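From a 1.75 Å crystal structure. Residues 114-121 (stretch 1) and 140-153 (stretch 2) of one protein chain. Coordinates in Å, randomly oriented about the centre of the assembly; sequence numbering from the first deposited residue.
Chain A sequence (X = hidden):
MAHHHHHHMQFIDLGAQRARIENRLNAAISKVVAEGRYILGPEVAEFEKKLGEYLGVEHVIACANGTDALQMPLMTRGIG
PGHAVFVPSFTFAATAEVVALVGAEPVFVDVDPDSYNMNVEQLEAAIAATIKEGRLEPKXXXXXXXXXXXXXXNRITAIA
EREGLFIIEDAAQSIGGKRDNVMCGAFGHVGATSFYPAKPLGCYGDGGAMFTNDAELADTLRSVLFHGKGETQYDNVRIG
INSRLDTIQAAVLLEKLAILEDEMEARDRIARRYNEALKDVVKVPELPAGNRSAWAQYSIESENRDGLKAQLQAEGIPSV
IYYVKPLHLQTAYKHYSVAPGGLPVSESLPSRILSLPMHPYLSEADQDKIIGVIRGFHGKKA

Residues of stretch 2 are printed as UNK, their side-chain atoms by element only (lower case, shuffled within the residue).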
# COMPACT_ATOMS: atom_id res chain seq x y z
N ASP A 114 -9.02 -10.80 -30.65
CA ASP A 114 -10.37 -10.29 -30.47
C ASP A 114 -10.76 -10.01 -29.02
O ASP A 114 -11.32 -8.94 -28.71
CB ASP A 114 -11.38 -11.26 -31.09
CG ASP A 114 -11.15 -11.51 -32.59
OD1 ASP A 114 -10.69 -10.62 -33.32
OD2 ASP A 114 -11.33 -12.66 -32.99
N SER A 115 -10.47 -10.93 -28.12
CA SER A 115 -10.78 -10.75 -26.72
C SER A 115 -9.72 -9.92 -25.95
O SER A 115 -10.01 -9.43 -24.86
CB SER A 115 -10.94 -12.12 -26.06
OG SER A 115 -9.67 -12.73 -25.84
N TYR A 116 -8.50 -9.85 -26.49
CA TYR A 116 -7.36 -9.21 -25.83
C TYR A 116 -6.95 -9.89 -24.53
O TYR A 116 -6.21 -9.32 -23.71
CB TYR A 116 -7.62 -7.71 -25.58
CG TYR A 116 -8.15 -6.97 -26.77
CD1 TYR A 116 -7.55 -7.12 -28.02
CD2 TYR A 116 -9.26 -6.12 -26.68
CE1 TYR A 116 -8.01 -6.43 -29.13
CE2 TYR A 116 -9.71 -5.42 -27.78
CZ TYR A 116 -9.08 -5.58 -29.01
OH TYR A 116 -9.54 -4.92 -30.14
N ASN A 117 -7.42 -11.13 -24.36
CA ASN A 117 -7.12 -11.92 -23.18
C ASN A 117 -6.17 -13.11 -23.50
O ASN A 117 -6.05 -13.53 -24.65
CB ASN A 117 -8.44 -12.40 -22.53
CG ASN A 117 -9.14 -11.28 -21.78
OD1 ASN A 117 -8.48 -10.37 -21.28
ND2 ASN A 117 -10.44 -11.40 -21.60
N MET A 118 -5.53 -13.63 -22.47
CA MET A 118 -4.45 -14.65 -22.60
C MET A 118 -4.81 -15.77 -23.58
O MET A 118 -5.84 -16.42 -23.43
CB MET A 118 -4.15 -15.25 -21.23
CG MET A 118 -3.00 -16.28 -21.23
SD MET A 118 -2.52 -16.88 -19.61
CE MET A 118 -1.74 -15.45 -18.86
N ASN A 119 -3.91 -16.02 -24.52
CA ASN A 119 -4.03 -17.06 -25.52
C ASN A 119 -3.75 -18.42 -24.84
O ASN A 119 -2.66 -18.67 -24.30
CB ASN A 119 -3.01 -16.80 -26.66
CG ASN A 119 -2.98 -17.89 -27.72
OD1 ASN A 119 -3.02 -19.07 -27.41
ND2 ASN A 119 -2.79 -17.50 -28.96
N VAL A 120 -4.75 -19.28 -24.86
CA VAL A 120 -4.66 -20.51 -24.10
C VAL A 120 -3.68 -21.52 -24.70
O VAL A 120 -2.96 -22.22 -23.95
CB VAL A 120 -6.06 -21.10 -23.99
CG1 VAL A 120 -6.01 -22.56 -23.53
CG2 VAL A 120 -6.87 -20.18 -23.08
N GLU A 121 -3.68 -21.65 -26.02
CA GLU A 121 -2.79 -22.61 -26.66
C GLU A 121 -1.35 -22.24 -26.40
O GLU A 121 -0.49 -23.12 -26.16
CB GLU A 121 -3.01 -22.67 -28.17
CG GLU A 121 -4.28 -23.39 -28.60
CD GLU A 121 -5.55 -22.56 -28.53
OE1 GLU A 121 -5.50 -21.32 -28.30
OE2 GLU A 121 -6.63 -23.19 -28.70
N UNK A 140 2.47 -20.73 -11.23
CA UNK A 140 1.21 -20.00 -11.30
C UNK A 140 0.92 -19.38 -12.64
O UNK A 140 1.80 -19.19 -13.48
c UNK A 140 1.19 -18.91 -10.23
N UNK A 141 -0.35 -19.04 -12.83
CA UNK A 141 -0.86 -18.32 -14.02
C UNK A 141 -1.68 -17.16 -13.51
O UNK A 141 -2.47 -17.33 -12.56
c UNK A 141 -1.78 -19.19 -14.91
c UNK A 141 -2.02 -21.65 -15.60
c UNK A 141 -2.12 -18.45 -16.20
c UNK A 141 -1.11 -20.54 -15.13
N UNK A 142 -1.47 -15.98 -14.10
CA UNK A 142 -2.28 -14.80 -13.79
C UNK A 142 -2.97 -14.30 -15.05
O UNK A 142 -2.51 -13.34 -15.69
c UNK A 142 -1.52 -13.64 -13.09
c UNK A 142 0.15 -13.08 -11.20
c UNK A 142 -2.50 -12.56 -12.61
c UNK A 142 -0.65 -14.14 -11.95
N UNK A 143 -4.10 -14.94 -15.38
CA UNK A 143 -4.90 -14.38 -16.45
C UNK A 143 -5.48 -13.03 -16.03
O UNK A 143 -5.75 -12.81 -14.84
c UNK A 143 -6.01 -15.42 -16.65
c UNK A 143 -4.79 -16.04 -14.72
c UNK A 143 -5.62 -16.60 -15.85
N UNK A 144 -5.69 -12.16 -17.03
CA UNK A 144 -6.32 -10.85 -16.79
C UNK A 144 -7.65 -10.79 -17.49
O UNK A 144 -7.78 -11.25 -18.63
c UNK A 144 -6.06 -8.37 -17.09
c UNK A 144 -5.41 -9.71 -17.31
c UNK A 144 -4.05 -9.78 -16.61
N UNK A 145 -8.64 -10.24 -16.81
CA UNK A 145 -9.91 -9.99 -17.45
C UNK A 145 -9.83 -8.62 -18.09
O UNK A 145 -10.27 -7.65 -17.52
c UNK A 145 -11.12 -11.32 -15.68
c UNK A 145 -11.03 -10.01 -16.44
o UNK A 145 -11.50 -11.27 -14.48
o UNK A 145 -10.83 -12.39 -16.27
N UNK A 146 -9.20 -8.50 -19.27
CA UNK A 146 -8.82 -7.18 -19.75
C UNK A 146 -10.04 -6.39 -20.17
O UNK A 146 -10.90 -6.90 -20.84
c UNK A 146 -7.00 -5.97 -21.14
c UNK A 146 -6.11 -6.04 -22.37
c UNK A 146 -7.80 -7.25 -20.90
c UNK A 146 -6.12 -5.63 -19.93
N UNK A 147 -10.09 -5.13 -19.79
CA UNK A 147 -11.19 -4.18 -20.15
C UNK A 147 -12.54 -4.57 -19.60
O UNK A 147 -13.56 -3.98 -19.97
c UNK A 147 -7.57 -2.60 -23.53
c UNK A 147 -8.43 -3.47 -24.18
c UNK A 147 -9.63 -3.91 -23.56
c UNK A 147 -9.98 -3.46 -22.32
c UNK A 147 -7.91 -2.19 -22.27
c UNK A 147 -9.10 -2.61 -21.66
c UNK A 147 -11.29 -3.92 -21.68
N UNK A 148 -12.54 -5.56 -18.72
CA UNK A 148 -13.80 -6.03 -18.08
C UNK A 148 -14.34 -7.34 -18.55
O UNK A 148 -15.33 -7.85 -17.99
N UNK A 149 -13.67 -7.94 -19.56
CA UNK A 149 -14.15 -9.15 -20.20
C UNK A 149 -13.45 -10.37 -19.60
O UNK A 149 -12.22 -10.41 -19.58
c UNK A 149 -13.68 -10.09 -24.00
c UNK A 149 -15.75 -10.36 -22.58
c UNK A 149 -13.81 -9.08 -21.69
c UNK A 149 -14.25 -10.27 -22.59
N UNK A 150 -14.23 -11.37 -19.14
CA UNK A 150 -13.63 -12.51 -18.46
C UNK A 150 -12.75 -13.32 -19.43
O UNK A 150 -13.11 -13.56 -20.60
c UNK A 150 -14.68 -13.44 -17.86
N UNK A 151 -11.59 -13.72 -18.92
CA UNK A 151 -10.67 -14.61 -19.64
C UNK A 151 -11.27 -16.03 -19.75
O UNK A 151 -12.33 -16.34 -19.16
c UNK A 151 -9.32 -14.64 -18.94
N UNK A 152 -10.56 -16.91 -20.45
CA UNK A 152 -11.11 -18.23 -20.77
C UNK A 152 -10.80 -19.24 -19.70
O UNK A 152 -9.94 -20.08 -19.90
o UNK A 152 -11.19 -17.89 -23.11
c UNK A 152 -10.61 -18.70 -22.12
N UNK A 153 -11.48 -19.13 -18.56
CA UNK A 153 -11.04 -19.86 -17.36
C UNK A 153 -11.17 -21.38 -17.45
O UNK A 153 -10.38 -22.08 -16.81
c UNK A 153 -11.85 -16.80 -16.09
o UNK A 153 -9.32 -14.27 -15.11
c UNK A 153 -9.89 -17.85 -15.22
c UNK A 153 -11.17 -17.96 -15.77
c UNK A 153 -9.98 -15.48 -15.32
c UNK A 153 -9.30 -16.62 -14.98
c UNK A 153 -11.74 -19.32 -16.07
c UNK A 153 -11.26 -15.55 -15.86
O HOH W 1 -10.89 -7.17 -23.67
O HOH W 2 -12.07 -13.63 -23.14
O HOH W 3 -5.54 -11.93 -20.10
O HOH W 4 -8.25 -16.05 -22.12

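Position 140 has one side-chain carbon and lies out of reach of stretch 1. It is Ala 140.

Position 141 has four carbons, forked at the first, with one arm two carbons long. The short arm lies 3.8 Å from Met 118 SD. This is Ile 141, and that atom is CG2.

Position 142 repeats the same fork, but its CB points away from stretch 1. It is Ile 142. Its backbone O lies 3.9 Å from Met 118 CE.

Position 143 has three carbons closing a ring onto the backbone N, so it is Pro 143.

Position 144 has one carbon carrying two more. It is Val 144.

Position 145 has two carbons, the second carrying two oxygens, and its CB points away. It is Asp 145. Its OD1 accepts from the backbone N of position 151, 3.1 Å away.

Position 146 has four carbons, forked at the second. One terminal carbon lies 3.9 Å from Tyr 116 CB. This is Leu 146, and the carbon is CD2.

Position 147 has one carbon, then a six-carbon ring without oxygen. A ring carbon lies 3.7 Å from Tyr 116 CD2, which sits at the edge of this ring. The two ring planes meet at 78°. It is Phe 147, and that carbon is CE2.

Position 148 has no side-chain atoms and is Gly 148. A CB would jam against the carbonyl O of Phe 147.

Position 149 has four carbons, forked at the second. One end lies 4.0 Å from Ser 115 CB. It is Leu 149, touching through CD2.

Position 150 has one carbon, pointing away. It is Ala 150.

Position 151 has one carbon, its CB 4.3 Å from Asn 117 CB. It is Ala 151.

Position 152 has one carbon and one oxygen. Its CB lies 4.1 Å from Val 120 CG2. It is Ser 152, the N-cap residue of a helix.

Position 153 has one carbon, then a six-carbon ring bearing an oxygen. It is Tyr 153. Its OH donates to Asp 145 OD1 at 2.7 Å.

The contact centres on Asn 117, whose amide uses both ends. Leu 146 N donates to Asn 117 OD1 at 2.8 Å, and Asn 117 ND2 donates to Leu 149 O at 2.9 Å. These bonds tie the side chain to the backbone of stretch 2. Apolar contacts surround them, and four waters bridge the two backbones or, at Asn 117, side chain to backbone. Together the stretches bury 509 Å².

Stretch 2, residues 140-153: AIIPVDLFGLAASY
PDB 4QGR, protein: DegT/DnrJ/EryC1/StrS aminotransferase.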